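Local coordinates for 2-oxoglutarate carboxylase small subunit (PDB 7KCT), which binds adenosine-5'-diphosphate, magnesium and bicarbonate ions as a biotin carboxylase-like subunit built around an ATP-grasp domain, at residues S342-I347 with K396-A401; E248-L253 with H305-M310; Y367-F372 with E416-S421. All coordinates share one frame; numbering follows the deposited sequence.

Contact 1 (S342-I347 with K396-A401); sequences SIECRI and KLIVWA. With ADP (adenosine-5'-diphosphate), chain D.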
loop_
_atom_site.group_PDB
_atom_site.type_symbol
_atom_site.label_atom_id
_atom_site.label_comp_id
_atom_site.label_asym_id
_atom_site.label_seq_id
_atom_site.Cartn_x
_atom_site.Cartn_y
_atom_site.Cartn_z
ATOM N N SER A 342 0.931 11.976 -5.987
ATOM C CA SER A 342 0.257 11.272 -4.921
ATOM C C SER A 342 -0.928 12.095 -4.468
ATOM O O SER A 342 -0.860 13.325 -4.407
ATOM C CB SER A 342 1.250 10.992 -3.780
ATOM O OG SER A 342 0.597 10.430 -2.654
ATOM N N ILE A 343 -2.017 11.413 -4.154
ATOM C CA ILE A 343 -3.252 12.024 -3.718
ATOM C C ILE A 343 -3.694 11.287 -2.466
ATOM O O ILE A 343 -3.632 10.053 -2.414
ATOM C CB ILE A 343 -4.343 11.933 -4.814
ATOM C CG1 ILE A 343 -3.879 12.496 -6.151
ATOM C CG2 ILE A 343 -5.584 12.693 -4.419
ATOM C CD1 ILE A 343 -4.910 12.318 -7.299
ATOM N N GLU A 344 -4.172 12.041 -1.483
ATOM C CA GLU A 344 -4.759 11.539 -0.268
ATOM C C GLU A 344 -6.184 12.048 -0.144
ATOM O O GLU A 344 -6.448 13.247 -0.282
ATOM C CB GLU A 344 -3.939 11.962 0.980
ATOM C CG GLU A 344 -4.714 11.771 2.323
ATOM C CD GLU A 344 -3.882 12.082 3.576
ATOM O OE1 GLU A 344 -4.101 13.101 4.290
ATOM O OE2 GLU A 344 -3.008 11.263 3.880
ATOM N N CYS A 345 -7.087 11.154 0.222
ATOM C CA CYS A 345 -8.457 11.514 0.522
ATOM C C CYS A 345 -8.761 11.118 1.956
ATOM O O CYS A 345 -8.429 10.007 2.376
ATOM C CB CYS A 345 -9.434 10.871 -0.448
ATOM S SG CYS A 345 -9.274 11.387 -2.165
ATOM N N ARG A 346 -9.361 12.038 2.702
ATOM C CA ARG A 346 -9.792 11.764 4.065
ATOM C C ARG A 346 -11.145 11.105 4.002
ATOM O O ARG A 346 -12.087 11.674 3.429
ATOM C CB ARG A 346 -9.865 13.038 4.893
ATOM C CG ARG A 346 -8.566 13.792 4.843
ATOM C CD ARG A 346 -8.458 14.677 6.034
ATOM N NE ARG A 346 -7.277 15.526 5.976
ATOM C CZ ARG A 346 -6.957 16.347 6.956
ATOM N NH1 ARG A 346 -7.742 16.372 8.032
ATOM N NH2 ARG A 346 -5.902 17.154 6.851
ATOM N N ILE A 347 -11.232 9.907 4.568
ATOM C CA ILE A 347 -12.483 9.165 4.674
ATOM C C ILE A 347 -13.028 9.477 6.056
ATOM O O ILE A 347 -12.561 8.908 7.048
ATOM C CB ILE A 347 -12.294 7.655 4.518
ATOM C CG1 ILE A 347 -11.348 7.331 3.378
ATOM C CG2 ILE A 347 -13.621 6.993 4.373
ATOM C CD1 ILE A 347 -11.807 7.748 2.134
ATOM N N LYS A 396 -7.378 7.204 5.933
ATOM C CA LYS A 396 -6.775 8.013 4.874
ATOM C C LYS A 396 -6.441 7.054 3.756
ATOM O O LYS A 396 -5.770 6.033 3.984
ATOM C CB LYS A 396 -5.520 8.750 5.336
ATOM C CG LYS A 396 -5.733 9.502 6.634
ATOM C CD LYS A 396 -4.571 10.429 7.016
ATOM C CE LYS A 396 -3.291 9.669 7.340
ATOM N NZ LYS A 396 -2.478 10.420 8.332
ATOM N N LEU A 397 -6.968 7.314 2.581
ATOM C CA LEU A 397 -6.625 6.544 1.400
ATOM C C LEU A 397 -5.597 7.336 0.604
ATOM O O LEU A 397 -5.855 8.482 0.245
ATOM C CB LEU A 397 -7.865 6.273 0.566
ATOM C CG LEU A 397 -7.733 5.424 -0.672
ATOM C CD1 LEU A 397 -7.144 4.128 -0.249
ATOM C CD2 LEU A 397 -9.164 5.316 -1.255
ATOM N N ILE A 398 -4.439 6.737 0.331
ATOM C CA ILE A 398 -3.342 7.426 -0.354
ATOM C C ILE A 398 -2.971 6.650 -1.586
ATOM O O ILE A 398 -2.842 5.422 -1.520
ATOM C CB ILE A 398 -2.110 7.578 0.550
ATOM C CG1 ILE A 398 -2.500 8.322 1.808
ATOM C CG2 ILE A 398 -0.960 8.293 -0.215
ATOM C CD1 ILE A 398 -2.341 7.502 3.053
ATOM N N VAL A 399 -2.800 7.341 -2.721
ATOM C CA VAL A 399 -2.358 6.663 -3.922
ATOM C C VAL A 399 -1.158 7.384 -4.502
ATOM O O VAL A 399 -0.874 8.544 -4.183
ATOM C CB VAL A 399 -3.441 6.497 -5.025
ATOM C CG1 VAL A 399 -4.691 5.872 -4.435
ATOM C CG2 VAL A 399 -3.757 7.832 -5.789
ATOM N N TRP A 400 -0.432 6.653 -5.337
ATOM C CA TRP A 400 0.728 7.188 -6.049
ATOM C C TRP A 400 0.677 6.710 -7.497
ATOM O O TRP A 400 0.265 5.578 -7.759
ATOM C CB TRP A 400 2.086 6.749 -5.404
ATOM C CG TRP A 400 3.302 7.250 -6.231
ATOM C CD1 TRP A 400 3.970 8.419 -6.068
ATOM C CD2 TRP A 400 3.931 6.587 -7.328
ATOM N NE1 TRP A 400 4.993 8.533 -7.002
ATOM C CE2 TRP A 400 4.967 7.419 -7.798
ATOM C CE3 TRP A 400 3.733 5.356 -7.947
ATOM C CZ2 TRP A 400 5.767 7.069 -8.879
ATOM C CZ3 TRP A 400 4.513 5.019 -9.005
ATOM C CH2 TRP A 400 5.528 5.869 -9.461
ATOM N N ALA A 401 1.103 7.560 -8.436
ATOM C CA ALA A 401 1.295 7.129 -9.818
ATOM C C ALA A 401 2.361 8.000 -10.466
ATOM O O ALA A 401 2.665 9.087 -9.970
ATOM C CB ALA A 401 0.004 7.235 -10.629
HETATM P PB ADP D . -3.644 19.038 9.563
HETATM O O1B ADP D . -2.746 17.998 10.208
HETATM O O2B ADP D . -3.513 19.402 8.101
HETATM O O3B ADP D . -4.033 20.182 10.445
HETATM P PA ADP D . -6.432 18.839 10.430
HETATM O O1A ADP D . -7.684 18.044 10.587
HETATM O O2A ADP D . -6.378 20.351 10.559
HETATM O O3A ADP D . -5.340 18.309 9.408
HETATM O "O5'" ADP D . -5.675 18.452 12.210
HETATM C "C5'" ADP D . -6.198 17.171 12.762
HETATM C "C4'" ADP D . -6.607 17.248 14.162
HETATM O "O4'" ADP D . -5.954 18.231 14.935
HETATM C "C3'" ADP D . -8.193 17.624 14.026
HETATM O "O3'" ADP D . -8.856 16.970 14.968
HETATM C "C2'" ADP D . -8.026 19.175 14.272
HETATM O "O2'" ADP D . -9.095 19.710 14.900
HETATM C "C1'" ADP D . -6.923 19.069 15.367
HETATM N N9 ADP D . -6.057 20.311 15.513
HETATM C C8 ADP D . -5.357 21.037 14.518
HETATM N N7 ADP D . -4.696 22.118 15.010
HETATM C C5 ADP D . -4.939 22.069 16.366
HETATM C C6 ADP D . -4.523 22.922 17.405
HETATM N N6 ADP D . -3.721 24.015 17.141
HETATM N N1 ADP D . -4.907 22.671 18.700
HETATM C C2 ADP D . -5.731 21.568 18.862
HETATM N N3 ADP D . -6.212 20.667 17.968
HETATM C C4 ADP D . -5.778 20.955 16.705
#
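The indole of Trp400 meets Ser342 obliquely, its CD1 lying 4.4 Å from CB of the serine, while its ring nitrogen is bonded to the backbone oxygen of Asn339. A second flat group, the guanidinium of Arg346, works through its edge: O3A of adenosine-5'-diphosphate lies near its plane and O2B in the plane. Arg346 NH2 bonds to O3A of the nucleotide at 2.9 Å, and Arg346 NH1 reaches O1A at 3.1 Å with an N-H...O angle of 161°. The arginine chain, extended from CG to NE, carries the group to the phosphates, and salt bridges from Glu248 and Glu304 should restrain its rotation.

Ser342, Arg346 and Trp400 belong to neighbouring antiparallel strands in a sheet that joins strand 244-250 of the ATP-grasp range to strands of the biotin carboxylase C-terminal domain. Hydrogen-bonded pairs Ile343–Val399 and Cys345–Leu397 are interleaved with non-hydrogen-bonded pairs such as Glu344–Ile398. Val399 O accepts twice, from Ser342 OG at 2.8 Å and from Ile343 N at 3.1 Å, the donors approaching from opposite faces of the carbonyl plane. The hydroxyl achieves this with OG anti to its own backbone N (chi1 174°), which also sets it against Ile398 CG2.

Glu344 runs alongside Ile398, both pointing the same way, with OE2 of the glutamate 3.6 Å from CG1 of the isoleucine; the same carboxylate crosses the aliphatic part of Lys396. Glu344 OE2 stays 4.6 Å from Lys396 NZ, too far for a salt bridge, and the ammonium instead engages Glu21 and Val303 O. OE2 is buried without a polar partner, and Glu248 OE1 crowds Glu344 OE1. On the other face, helix 404-417 meets Ile343, Cys345 and Leu397, and helix 427-435 meets Cys345.

Contact 2 (E248-L253 with H305-M310); sequences EIAPSL and HPVTEM
Val307 and Ala250 make the centre of this contact, methyl against methyl: CG2 of the valine lies 3.6 Å from CB of the alanine. The other branch of the valine serves a different target, CG1 resting 3.8 Å from the backbone oxygen of Glu248, so that one side chain spans two residues of the strand. Its first torsion explains the division: with CG1 anti to the carbonyl carbon (chi1 -65°), CG2 occupies the crowded position between the backbone N and that carbon, facing Ala250. The alanine methyl in turn sits against the helix backbone, 3.9 Å from Val307 O and 4.3 Å from Thr308 N.

Further out, the course of the backbone sets the spacing. Strand 248-250 and helix 305-310 run nearly parallel, their axes 7.6 Å apart and inclined by 21°, a spacing that the small alanine side chain suits. The helix is held by bonds such as Met310 N to Pro306 O, 3.0 Å. CD of Pro306 lies 3.3 Å above the ring plane of His305, over the ring centre, and the carboxylate carbon of Glu309 comes to the edge of the imidazole in plane. Both ring nitrogens of His305 are engaged, by Gln302 O and Arg25, while Glu309 packs on Phe372 of the second subunit. On the strand side, Ala250 is hydrogen-bonded through its backbone to Ser342, and a cis peptide before Pro251 follows directly where the strand ends.

No hydrogen bond joins the two segments. The helix of this ATP-grasp domain lies over the sheet face that carries Ala250, Ser342, Glu344 and Ile398, and touches strand 248-250 by buried apolar contact alone; Thr308 and Glu309 find polar partners elsewhere (Arg235; Arg25 and Arg375), which probably steadies the helix.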
loop_
_atom_site.group_PDB
_atom_site.type_symbol
_atom_site.label_atom_id
_atom_site.label_comp_id
_atom_site.label_asym_id
_atom_site.label_seq_id
_atom_site.Cartn_x
_atom_site.Cartn_y
_atom_site.Cartn_z
ATOM N N GLU A 248 -5.749 16.146 -0.546
ATOM C CA GLU A 248 -4.411 16.709 -0.602
ATOM C C GLU A 248 -3.602 16.035 -1.687
ATOM O O GLU A 248 -3.675 14.812 -1.867
ATOM C CB GLU A 248 -3.735 16.528 0.787
ATOM C CG GLU A 248 -4.527 17.098 1.957
ATOM C CD GLU A 248 -5.241 16.043 2.823
ATOM O OE1 GLU A 248 -5.258 14.829 2.489
ATOM O OE2 GLU A 248 -5.752 16.446 3.890
ATOM N N ILE A 249 -2.794 16.822 -2.414
ATOM C CA ILE A 249 -1.956 16.251 -3.452
ATOM C C ILE A 249 -0.520 16.736 -3.293
ATOM O O ILE A 249 -0.257 17.828 -2.794
ATOM C CB ILE A 249 -2.459 16.581 -4.880
ATOM C CG1 ILE A 249 -2.235 18.053 -5.183
ATOM C CG2 ILE A 249 -3.986 16.331 -5.025
ATOM C CD1 ILE A 249 -2.542 18.508 -6.638
ATOM N N ALA A 250 0.398 15.970 -3.864
ATOM C CA ALA A 250 1.812 16.316 -3.874
ATOM C C ALA A 250 2.426 15.797 -5.163
ATOM O O ALA A 250 2.063 14.697 -5.623
ATOM C CB ALA A 250 2.584 15.736 -2.669
ATOM N N PRO A 251 3.293 16.597 -5.825
ATOM C CA PRO A 251 3.527 18.024 -5.509
ATOM C C PRO A 251 2.259 18.800 -5.874
ATOM O O PRO A 251 1.329 18.200 -6.401
ATOM C CB PRO A 251 4.728 18.402 -6.401
ATOM C CG PRO A 251 4.593 17.461 -7.605
ATOM C CD PRO A 251 4.051 16.147 -7.001
ATOM N N SER A 252 2.211 20.097 -5.619
ATOM C CA SER A 252 1.217 20.939 -6.265
ATOM C C SER A 252 1.384 20.828 -7.778
ATOM O O SER A 252 2.458 20.498 -8.272
ATOM C CB SER A 252 1.398 22.396 -5.837
ATOM O OG SER A 252 2.418 23.032 -6.635
ATOM N N LEU A 253 0.303 21.088 -8.520
ATOM C CA LEU A 253 0.427 21.321 -9.961
ATOM C C LEU A 253 0.784 22.761 -10.285
ATOM O O LEU A 253 1.182 23.057 -11.415
ATOM C CB LEU A 253 -0.886 20.979 -10.667
ATOM C CG LEU A 253 -1.394 19.559 -10.365
ATOM C CD1 LEU A 253 -2.828 19.409 -10.768
ATOM C CD2 LEU A 253 -0.507 18.530 -11.089
ATOM N N HIS A 305 0.858 14.119 5.750
ATOM C CA HIS A 305 2.261 13.824 5.465
ATOM C C HIS A 305 2.478 12.650 4.518
ATOM O O HIS A 305 3.543 12.617 3.872
ATOM C CB HIS A 305 3.054 13.589 6.770
ATOM C CG HIS A 305 2.805 12.263 7.415
ATOM N ND1 HIS A 305 1.827 12.097 8.371
ATOM C CD2 HIS A 305 3.410 11.056 7.286
ATOM C CE1 HIS A 305 1.809 10.830 8.770
ATOM N NE2 HIS A 305 2.750 10.173 8.117
ATOM N N PRO A 306 1.590 11.655 4.406
ATOM C CA PRO A 306 1.904 10.532 3.504
ATOM C C PRO A 306 2.056 10.920 2.042
ATOM O O PRO A 306 2.895 10.309 1.369
ATOM C CB PRO A 306 0.734 9.553 3.734
ATOM C CG PRO A 306 0.356 9.809 5.174
ATOM C CD PRO A 306 0.446 11.338 5.287
ATOM N N VAL A 307 1.352 11.929 1.514
ATOM C CA VAL A 307 1.545 12.211 0.089
ATOM C C VAL A 307 2.988 12.617 -0.174
ATOM O O VAL A 307 3.564 12.288 -1.216
ATOM C CB VAL A 307 0.563 13.284 -0.443
ATOM C CG1 VAL A 307 -0.888 12.785 -0.372
ATOM C CG2 VAL A 307 0.721 14.649 0.220
ATOM N N THR A 308 3.585 13.340 0.760
ATOM C CA THR A 308 4.978 13.749 0.613
ATOM C C THR A 308 5.922 12.569 0.704
ATOM O O THR A 308 6.924 12.514 -0.026
ATOM C CB THR A 308 5.330 14.796 1.666
ATOM O OG1 THR A 308 4.509 15.966 1.462
ATOM C CG2 THR A 308 6.860 15.113 1.561
ATOM N N GLU A 309 5.620 11.599 1.587
ATOM C CA GLU A 309 6.433 10.389 1.664
ATOM C C GLU A 309 6.382 9.598 0.375
ATOM O O GLU A 309 7.388 8.996 -0.039
ATOM C CB GLU A 309 5.986 9.499 2.836
ATOM C CG GLU A 309 5.996 10.169 4.168
ATOM C CD GLU A 309 5.527 9.227 5.295
ATOM O OE1 GLU A 309 4.700 8.306 5.068
ATOM O OE2 GLU A 309 6.025 9.384 6.424
ATOM N N MET A 310 5.239 9.588 -0.298
ATOM C CA MET A 310 5.165 8.767 -1.504
ATOM C C MET A 310 5.981 9.349 -2.670
ATOM O O MET A 310 6.434 8.599 -3.519
ATOM C CB MET A 310 3.719 8.583 -1.951
ATOM C CG MET A 310 2.795 8.125 -0.823
ATOM S SD MET A 310 3.091 6.408 -0.419
ATOM C CE MET A 310 2.046 5.766 -1.725
#

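Contact 3 (Y367-F372 with E416-S421); sequences YVPGGF and ETYEIS
Tyr367 and Glu419 exchange two backbone hydrogen bonds, from Tyr367 N to Glu419 O at 2.9 Å and from Glu419 N to Tyr367 O at 3.2 Å. Both donors lie in the carbonyl planes, on lone pairs, and the first bond is the straighter, with an N-H...O angle of 161° against 146°. Together they form an antiparallel hydrogen-bonded pair, the core of a small two-stranded sheet between strands 366-367 and 419-420 in the biotin carboxylase C-terminal domain, where it meets the second subunit. The CB atoms of Tyr367 and Glu419 stand 4.1 Å apart on one face of it.

Thr417, just ahead of strand 419-420, supplies the next polar group: its carbonyl oxygen approaches the rim of the Tyr367 ring in plane, 3.4 Å from CD2. Around this ladder the packing centres on Tyr418. Pro369 CD lies over one face of its ring, 3.6 Å from the centroid and 19° off the normal, a CH-pi contact offset toward the rim, and CA of Val368 lies over the same face. CG anti to the backbone N carries the ring under Pro369, chi2 turns its face to CD, and its hydroxyl bonds to that of Tyr366. Pro369 CB also meets Thr417 OG1 at 3.3 Å.

The second subunit takes up much of what remains polar. His378 of the second subunit is bonded to Tyr367 OH and Val368 O, while Arg28 and Arg49 of that subunit engage Thr417 OG1 and the Glu419 carboxylate.

Chemically, the contact divides its labour: the two backbone bonds fix the register of Tyr367 against strand 419-420, Pro369 and Tyr418 pack together beside Leu397, and Tyr367 OH and the Glu419 carboxylate bond across to the second subunit, Thr417 OG1 both there and to Ala414 O.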
loop_
_atom_site.group_PDB
_atom_site.type_symbol
_atom_site.label_atom_id
_atom_site.label_comp_id
_atom_site.label_asym_id
_atom_site.label_seq_id
_atom_site.Cartn_x
_atom_site.Cartn_y
_atom_site.Cartn_z
ATOM N N TYR A 367 -14.487 -3.170 4.033
ATOM C CA TYR A 367 -13.497 -3.816 3.184
ATOM C C TYR A 367 -12.510 -2.756 2.741
ATOM O O TYR A 367 -12.913 -1.760 2.136
ATOM C CB TYR A 367 -14.111 -4.483 1.962
ATOM C CG TYR A 367 -13.042 -4.916 0.963
ATOM C CD1 TYR A 367 -12.342 -6.115 1.124
ATOM C CD2 TYR A 367 -12.711 -4.107 -0.135
ATOM C CE1 TYR A 367 -11.362 -6.519 0.180
ATOM C CE2 TYR A 367 -11.752 -4.469 -1.035
ATOM C CZ TYR A 367 -11.058 -5.662 -0.866
ATOM O OH TYR A 367 -10.129 -5.999 -1.821
ATOM N N VAL A 368 -11.228 -2.986 3.015
ATOM C CA VAL A 368 -10.143 -2.067 2.691
ATOM C C VAL A 368 -9.535 -2.400 1.325
ATOM O O VAL A 368 -9.041 -3.519 1.131
ATOM C CB VAL A 368 -9.073 -2.147 3.797
ATOM C CG1 VAL A 368 -7.931 -1.230 3.507
ATOM C CG2 VAL A 368 -9.666 -1.794 5.123
ATOM N N PRO A 369 -9.461 -1.471 0.385
ATOM C CA PRO A 369 -8.813 -1.793 -0.894
ATOM C C PRO A 369 -7.298 -1.877 -0.757
ATOM O O PRO A 369 -6.694 -1.286 0.131
ATOM C CB PRO A 369 -9.229 -0.634 -1.799
ATOM C CG PRO A 369 -9.285 0.520 -0.856
ATOM C CD PRO A 369 -9.846 -0.045 0.447
ATOM N N GLY A 370 -6.685 -2.637 -1.661
ATOM C CA GLY A 370 -5.238 -2.719 -1.734
ATOM C C GLY A 370 -4.809 -2.927 -3.176
ATOM O O GLY A 370 -5.592 -3.367 -4.022
ATOM N N GLY A 371 -3.566 -2.556 -3.459
ATOM C CA GLY A 371 -2.991 -2.836 -4.752
ATOM C C GLY A 371 -1.731 -2.028 -5.014
ATOM O O GLY A 371 -1.177 -1.343 -4.137
ATOM N N PHE A 372 -1.296 -2.136 -6.268
ATOM C CA PHE A 372 -0.145 -1.393 -6.756
ATOM C C PHE A 372 -0.439 0.094 -6.590
ATOM O O PHE A 372 -1.482 0.586 -7.034
ATOM C CB PHE A 372 0.079 -1.788 -8.227
ATOM C CG PHE A 372 1.238 -1.091 -8.908
ATOM C CD1 PHE A 372 1.166 0.258 -9.264
ATOM C CD2 PHE A 372 2.381 -1.792 -9.219
ATOM C CE1 PHE A 372 2.252 0.897 -9.887
ATOM C CE2 PHE A 372 3.472 -1.168 -9.851
ATOM C CZ PHE A 372 3.406 0.169 -10.184
ATOM N N GLU A 416 -14.001 3.597 -5.174
ATOM C CA GLU A 416 -15.168 2.823 -5.602
ATOM C C GLU A 416 -15.168 1.429 -5.005
ATOM O O GLU A 416 -16.222 0.799 -4.938
ATOM C CB GLU A 416 -15.187 2.777 -7.122
ATOM C CG GLU A 416 -15.754 4.039 -7.778
ATOM C CD GLU A 416 -15.422 4.080 -9.273
ATOM O OE1 GLU A 416 -14.592 3.273 -9.730
ATOM O OE2 GLU A 416 -15.927 4.962 -9.982
ATOM N N THR A 417 -14.033 0.933 -4.548
ATOM C CA THR A 417 -14.007 -0.402 -3.950
ATOM C C THR A 417 -13.905 -0.397 -2.426
ATOM O O THR A 417 -13.950 -1.462 -1.816
ATOM C CB THR A 417 -12.865 -1.230 -4.543
ATOM O OG1 THR A 417 -11.603 -0.717 -4.117
ATOM C CG2 THR A 417 -12.933 -1.227 -6.044
ATOM N N TYR A 418 -13.839 0.775 -1.800
ATOM C CA TYR A 418 -13.753 0.884 -0.356
ATOM C C TYR A 418 -15.166 0.801 0.218
ATOM O O TYR A 418 -15.931 1.771 0.140
ATOM C CB TYR A 418 -13.068 2.195 0.025
ATOM C CG TYR A 418 -12.350 2.221 1.372
ATOM C CD1 TYR A 418 -12.786 1.474 2.453
ATOM C CD2 TYR A 418 -11.206 2.999 1.536
ATOM C CE1 TYR A 418 -12.103 1.506 3.669
ATOM C CE2 TYR A 418 -10.547 3.077 2.747
ATOM C CZ TYR A 418 -10.986 2.330 3.816
ATOM O OH TYR A 418 -10.275 2.404 5.011
ATOM N N GLU A 419 -15.497 -0.334 0.838
ATOM C CA GLU A 419 -16.843 -0.565 1.369
ATOM C C GLU A 419 -16.869 -0.219 2.856
ATOM O O GLU A 419 -16.098 -0.799 3.636
ATOM C CB GLU A 419 -17.301 -2.018 1.183
ATOM C CG GLU A 419 -18.778 -2.209 1.687
ATOM C CD GLU A 419 -19.402 -3.532 1.332
ATOM O OE1 GLU A 419 -20.658 -3.635 1.346
ATOM O OE2 GLU A 419 -18.641 -4.466 1.090
ATOM N N ILE A 420 -17.781 0.692 3.246
ATOM C CA ILE A 420 -18.040 1.055 4.648
ATOM C C ILE A 420 -19.548 1.215 4.792
ATOM O O ILE A 420 -20.143 2.051 4.103
ATOM C CB ILE A 420 -17.356 2.366 5.099
ATOM C CG1 ILE A 420 -15.844 2.299 4.828
ATOM C CG2 ILE A 420 -17.539 2.641 6.607
ATOM C CD1 ILE A 420 -14.992 3.500 5.171
ATOM N N SER A 421 -20.177 0.384 5.615
ATOM C CA SER A 421 -21.582 0.610 5.922
ATOM C C SER A 421 -21.735 0.804 7.423
ATOM O O SER A 421 -20.888 0.420 8.247
ATOM C CB SER A 421 -22.507 -0.542 5.447
ATOM O OG SER A 421 -22.364 -1.617 6.320
#

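How the contacts relate
Following the chain from the N terminus, contact 2 comes first: it closes the loop from strand 244-250 round to helix 305-312 before either of the others opens. Contact 1 then opens on strand 341-351, and contact 3 opens within its loop, at 367-372. Strand 393-401 closes contact 1, and the chain runs on through helix 404-417 to close contact 3, so the two loops cross. Strands 244-250 and 341-351 are neighbours in one sheet, which ties the ATP-grasp part to the biotin carboxylase C-terminal domain. Within that domain contact 3 ties the chain around strand 366-367 to strand 419-420, meeting contact 1 where Ile347 packs on Ile420, but it does not touch contact 2.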